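Local coordinates for 3-oxoacyl-[acyl-carrier-protein] synthase 3 (PDB 2X3E) that catalyses the first condensation of fatty acid synthesis, joining an acetyl unit from acetyl-CoA to malonyl-ACP to give acetoacetyl-ACP, carbon dioxide and free CoA, at the interface of chains A and B. Sequence-based numbering; all coordinates share one arbitrary frame. Chains: chain A/B, 3-oxoacyl-[acyl-carrier-protein] synthase 3.

The enzyme is a homodimer of the thiolase-like superfamily. Contact 1 and contact 2 are two patches of its two-fold symmetric interface, and each has a twin with the chains exchanged. The C-alpha centres of contacts 1 and 2 lie about 18 Å apart. They share no residue. On the chain A side, contact 1 uses segment 85-87, and helix 91-97 of contact 2 follows soon after. On the chain B side, strand 177-184 serves contact 2 and strand 192-195 serves contact 1. Their centres lie about 20 Å and 23 Å from A:Ala112, which replaces the catalytic nucleophile here. Both patches help to hold the dimer; the structure alone does not show a role in catalysis.

Contact 1: the interface of chains A and B. Residues chain A 85-87, 202; chain B 194-196.
Segment 85-87 and helix 199-204 of chain A meet strand 192-195 of chain B and the loop residue B:Ala196 that follows it. A:Phe85 to A:Cys87 run antiparallel to the chain B strand, with bridges from A:Phe85 to B:Pro195 and from A:Cys87 to B:Thr194. This is a short intermolecular beta pairing within the dimer interface.

The carbonyl oxygen of B:Thr194 accepts two backbone N-H groups. A:Cys86 N reaches B:Thr194 O at 2.9 Å, nearly along the C=O axis. A:Cys87 N meets B:Thr194 O on a lone pair, in the carbonyl plane, at 3.1 Å. In the return direction B:Thr194 N gives a bond of 2.7 Å to A:Cys87 O.

A:Arg202 closes the other side of the strand. Its chain is extended through chi1 and chi2, then bends at chi3 (-72°), and this turns the guanidinium toward B:Pro195. A:Arg202 NH1 donates to B:Pro195 O at 2.9 Å. The bond is almost straight, 171° at the hydrogen, and lies in both the carbonyl and the guanidinium planes. A:Arg202 NH2 uses the same guanidinium plane to reach A:Cys86 SG at 3.4 Å. These two bonds at its edge should limit rotation of the guanidinium and tie helix 199-204 to the chain B strand and to A:Cys86 of its own chain.

The arginine side chain runs roughly perpendicular to that of B:Thr194. The CG2 methyl of B:Thr194 fills the corner between A:Arg202 and A:Cys86. B:Thr194 CG2 lies 3.8 Å from A:Arg202 CZ and also 3.8 Å from A:Cys86 CB.

Contact 2: the interface of chains A and B. Residues chain A 92, 103-105; chain B 117, 183-184, 314.
B:Ser184 has a chi1 of 71°, which tucks OG against its own main chain and points the hydroxyl across to A:Ala103. B:Tyr117 has a chi1 of -91°, which sends its ring away from helix 114-127 toward the start of strand 104-109 in chain A. The two hydroxyls thus meet the chain A backbone at neighbouring points, one at the carbonyl of A:Ala103 and one at the amide of A:Ala105.

B:Ser184 OG donates to A:Ala103 O at 2.6 Å, in the carbonyl plane. B:Ser184 OG is also 2.8 Å from water 1. Water 1 is in turn 2.9 Å from A:Pro92 O, in helix 91-97. The serine therefore links strand 177-184 of chain B to two separate segments of chain A, one directly and one through water.

B:Tyr117 OH bonds to both chains. B:Tyr117 OH accepts the backbone N-H of A:Ala105, with A:Ala105 N at 3.2 Å, in a nearly straight bond. B:Tyr117 OH donates to B:Gly183 O at 2.6 Å. That oxygen lies at the edge of the tyrosine ring, in the ring plane, but the hydroxyl sits above the carbonyl plane of B:Gly183. The bond within chain B should steady the phenol, so that its oxygen is set to receive the amide from the other subunit. B:Gly183 thus acts as a second-shell residue.

Apolar contacts complete the patch of this dimer interface. The side chain of A:Leu104 and the phenol of B:Tyr117 lie side by side and point opposite ways. A:Leu104 CG and CD2 rest against B:Tyr117 CE2. The ring of A:Pro92 lies near B:Ser184, with A:Pro92 CB 4.1 Å from B:Ser184 CB.

Contact 1: the interface of chains A and B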
loop_
_atom_site.group_PDB
_atom_site.type_symbol
_atom_site.label_atom_id
_atom_site.label_comp_id
_atom_site.label_asym_id
_atom_site.label_seq_id
_atom_site.Cartn_x
_atom_site.Cartn_y
_atom_site.Cartn_z
ATOM N N PHE A 85 -6.378 -1.128 -11.201
ATOM C CA PHE A 85 -7.425 -2.062 -10.782
ATOM C C PHE A 85 -7.810 -1.835 -9.320
ATOM O O PHE A 85 -7.140 -1.099 -8.596
ATOM C CB PHE A 85 -6.968 -3.526 -10.973
ATOM C CG PHE A 85 -5.960 -3.715 -12.073
ATOM C CD1 PHE A 85 -6.346 -3.690 -13.403
ATOM C CD2 PHE A 85 -4.618 -3.914 -11.777
ATOM C CE1 PHE A 85 -5.415 -3.868 -14.414
ATOM C CE2 PHE A 85 -3.691 -4.087 -12.786
ATOM C CZ PHE A 85 -4.088 -4.054 -14.099
ATOM N N CYS A 86 -8.908 -2.456 -8.895
ATOM C CA CYS A 86 -9.234 -2.547 -7.469
ATOM C C CYS A 86 -8.423 -3.696 -6.867
ATOM O O CYS A 86 -7.926 -3.604 -5.743
ATOM C CB CYS A 86 -10.736 -2.751 -7.254
ATOM S SG CYS A 86 -11.699 -1.266 -7.593
ATOM N N CYS A 87 -8.280 -4.761 -7.650
ATOM C CA CYS A 87 -7.398 -5.878 -7.347
ATOM C C CYS A 87 -6.913 -6.446 -8.688
ATOM O O CYS A 87 -7.722 -6.661 -9.586
ATOM C CB CYS A 87 -8.153 -6.944 -6.546
ATOM S SG CYS A 87 -7.114 -8.317 -5.948
ATOM N N ARG A 202 -21.024 -0.980 -9.475
ATOM C CA ARG A 202 -20.219 -2.074 -10.022
ATOM C C ARG A 202 -21.064 -2.938 -10.957
ATOM O O ARG A 202 -20.581 -3.402 -11.991
ATOM C CB ARG A 202 -19.609 -2.924 -8.901
ATOM C CG ARG A 202 -18.574 -3.930 -9.385
ATOM C CD ARG A 202 -17.802 -4.571 -8.231
ATOM N NE ARG A 202 -16.855 -3.650 -7.606
ATOM C CZ ARG A 202 -15.683 -3.290 -8.134
ATOM N NH1 ARG A 202 -15.286 -3.760 -9.315
ATOM N NH2 ARG A 202 -14.897 -2.446 -7.477
ATOM N N THR B 194 -10.220 -7.641 -10.007
ATOM C CA THR B 194 -11.397 -6.813 -9.763
ATOM C C THR B 194 -11.162 -5.473 -10.461
ATOM O O THR B 194 -10.347 -4.666 -9.998
ATOM C CB THR B 194 -11.598 -6.577 -8.264
ATOM O OG1 THR B 194 -11.605 -7.834 -7.580
ATOM C CG2 THR B 194 -12.905 -5.836 -8.000
ATOM N N PRO B 195 -11.853 -5.230 -11.589
ATOM C CA PRO B 195 -11.583 -3.979 -12.305
ATOM C C PRO B 195 -11.974 -2.738 -11.510
ATOM O O PRO B 195 -12.854 -2.808 -10.644
ATOM C CB PRO B 195 -12.451 -4.089 -13.566
ATOM C CG PRO B 195 -12.846 -5.533 -13.668
ATOM C CD PRO B 195 -12.852 -6.064 -12.279
ATOM N N ALA B 196 -11.309 -1.621 -11.793
ATOM C CA ALA B 196 -11.792 -0.312 -11.361
ATOM C C ALA B 196 -12.957 0.048 -12.281
ATOM O O ALA B 196 -12.907 -0.236 -13.470
ATOM C CB ALA B 196 -10.681 0.732 -11.461
#

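Contact 2: the interface of chains A and B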
loop_
_atom_site.group_PDB
_atom_site.type_symbol
_atom_site.label_atom_id
_atom_site.label_comp_id
_atom_site.label_asym_id
_atom_site.label_seq_id
_atom_site.Cartn_x
_atom_site.Cartn_y
_atom_site.Cartn_z
ATOM N N PRO A 92 2.964 -4.835 -9.463
ATOM C CA PRO A 92 3.485 -6.040 -10.129
ATOM C C PRO A 92 3.515 -5.915 -11.658
ATOM O O PRO A 92 4.525 -6.273 -12.275
ATOM C CB PRO A 92 2.531 -7.137 -9.670
ATOM C CG PRO A 92 2.024 -6.657 -8.342
ATOM C CD PRO A 92 1.915 -5.162 -8.482
ATOM N N ALA A 103 10.418 -9.370 -8.944
ATOM C CA ALA A 103 10.640 -8.343 -7.933
ATOM C C ALA A 103 9.508 -8.303 -6.913
ATOM O O ALA A 103 8.336 -8.566 -7.240
ATOM C CB ALA A 103 10.793 -6.970 -8.593
ATOM N N LEU A 104 9.885 -7.992 -5.675
ATOM C CA LEU A 104 8.953 -7.598 -4.624
ATOM C C LEU A 104 8.166 -6.404 -5.174
ATOM O O LEU A 104 8.771 -5.442 -5.617
ATOM C CB LEU A 104 9.786 -7.209 -3.397
ATOM C CG LEU A 104 9.272 -6.630 -2.089
ATOM C CD1 LEU A 104 10.458 -6.599 -1.112
ATOM C CD2 LEU A 104 8.672 -5.255 -2.260
ATOM N N ALA A 105 6.836 -6.465 -5.179
ATOM C CA ALA A 105 6.053 -5.369 -5.764
ATOM C C ALA A 105 4.714 -5.177 -5.069
ATOM O O ALA A 105 3.974 -6.139 -4.886
ATOM C CB ALA A 105 5.837 -5.619 -7.260
ATOM N N TYR B 117 3.319 -9.614 2.575
ATOM C CA TYR B 117 3.913 -8.321 2.212
ATOM C C TYR B 117 3.823 -7.325 3.368
ATOM O O TYR B 117 4.758 -6.552 3.606
ATOM C CB TYR B 117 3.265 -7.724 0.951
ATOM C CG TYR B 117 3.955 -8.121 -0.339
ATOM C CD1 TYR B 117 3.664 -9.323 -0.972
ATOM C CD2 TYR B 117 4.908 -7.289 -0.926
ATOM C CE1 TYR B 117 4.301 -9.694 -2.159
ATOM C CE2 TYR B 117 5.541 -7.645 -2.120
ATOM C CZ TYR B 117 5.233 -8.854 -2.728
ATOM O OH TYR B 117 5.865 -9.207 -3.902
ATOM N N GLY B 183 7.937 -11.972 -4.038
ATOM C CA GLY B 183 8.022 -11.892 -5.491
ATOM C C GLY B 183 6.727 -11.516 -6.170
ATOM O O GLY B 183 5.711 -11.233 -5.518
ATOM N N SER B 184 6.779 -11.517 -7.498
ATOM C CA SER B 184 5.653 -11.130 -8.320
ATOM C C SER B 184 5.855 -11.591 -9.762
ATOM O O SER B 184 6.982 -11.866 -10.195
ATOM C CB SER B 184 5.501 -9.609 -8.306
ATOM O OG SER B 184 6.559 -8.995 -9.028
ATOM N N LEU B 314 0.532 -11.120 -10.628
ATOM C CA LEU B 314 0.562 -12.084 -9.522
ATOM C C LEU B 314 1.576 -11.703 -8.450
ATOM O O LEU B 314 2.552 -11.018 -8.724
ATOM C CB LEU B 314 0.921 -13.481 -10.031
ATOM C CG LEU B 314 0.009 -14.081 -11.090
ATOM C CD1 LEU B 314 0.490 -15.482 -11.447
ATOM C CD2 LEU B 314 -1.434 -14.088 -10.614
HETATM O O HOH W 1 6.190 -8.629 -11.732
#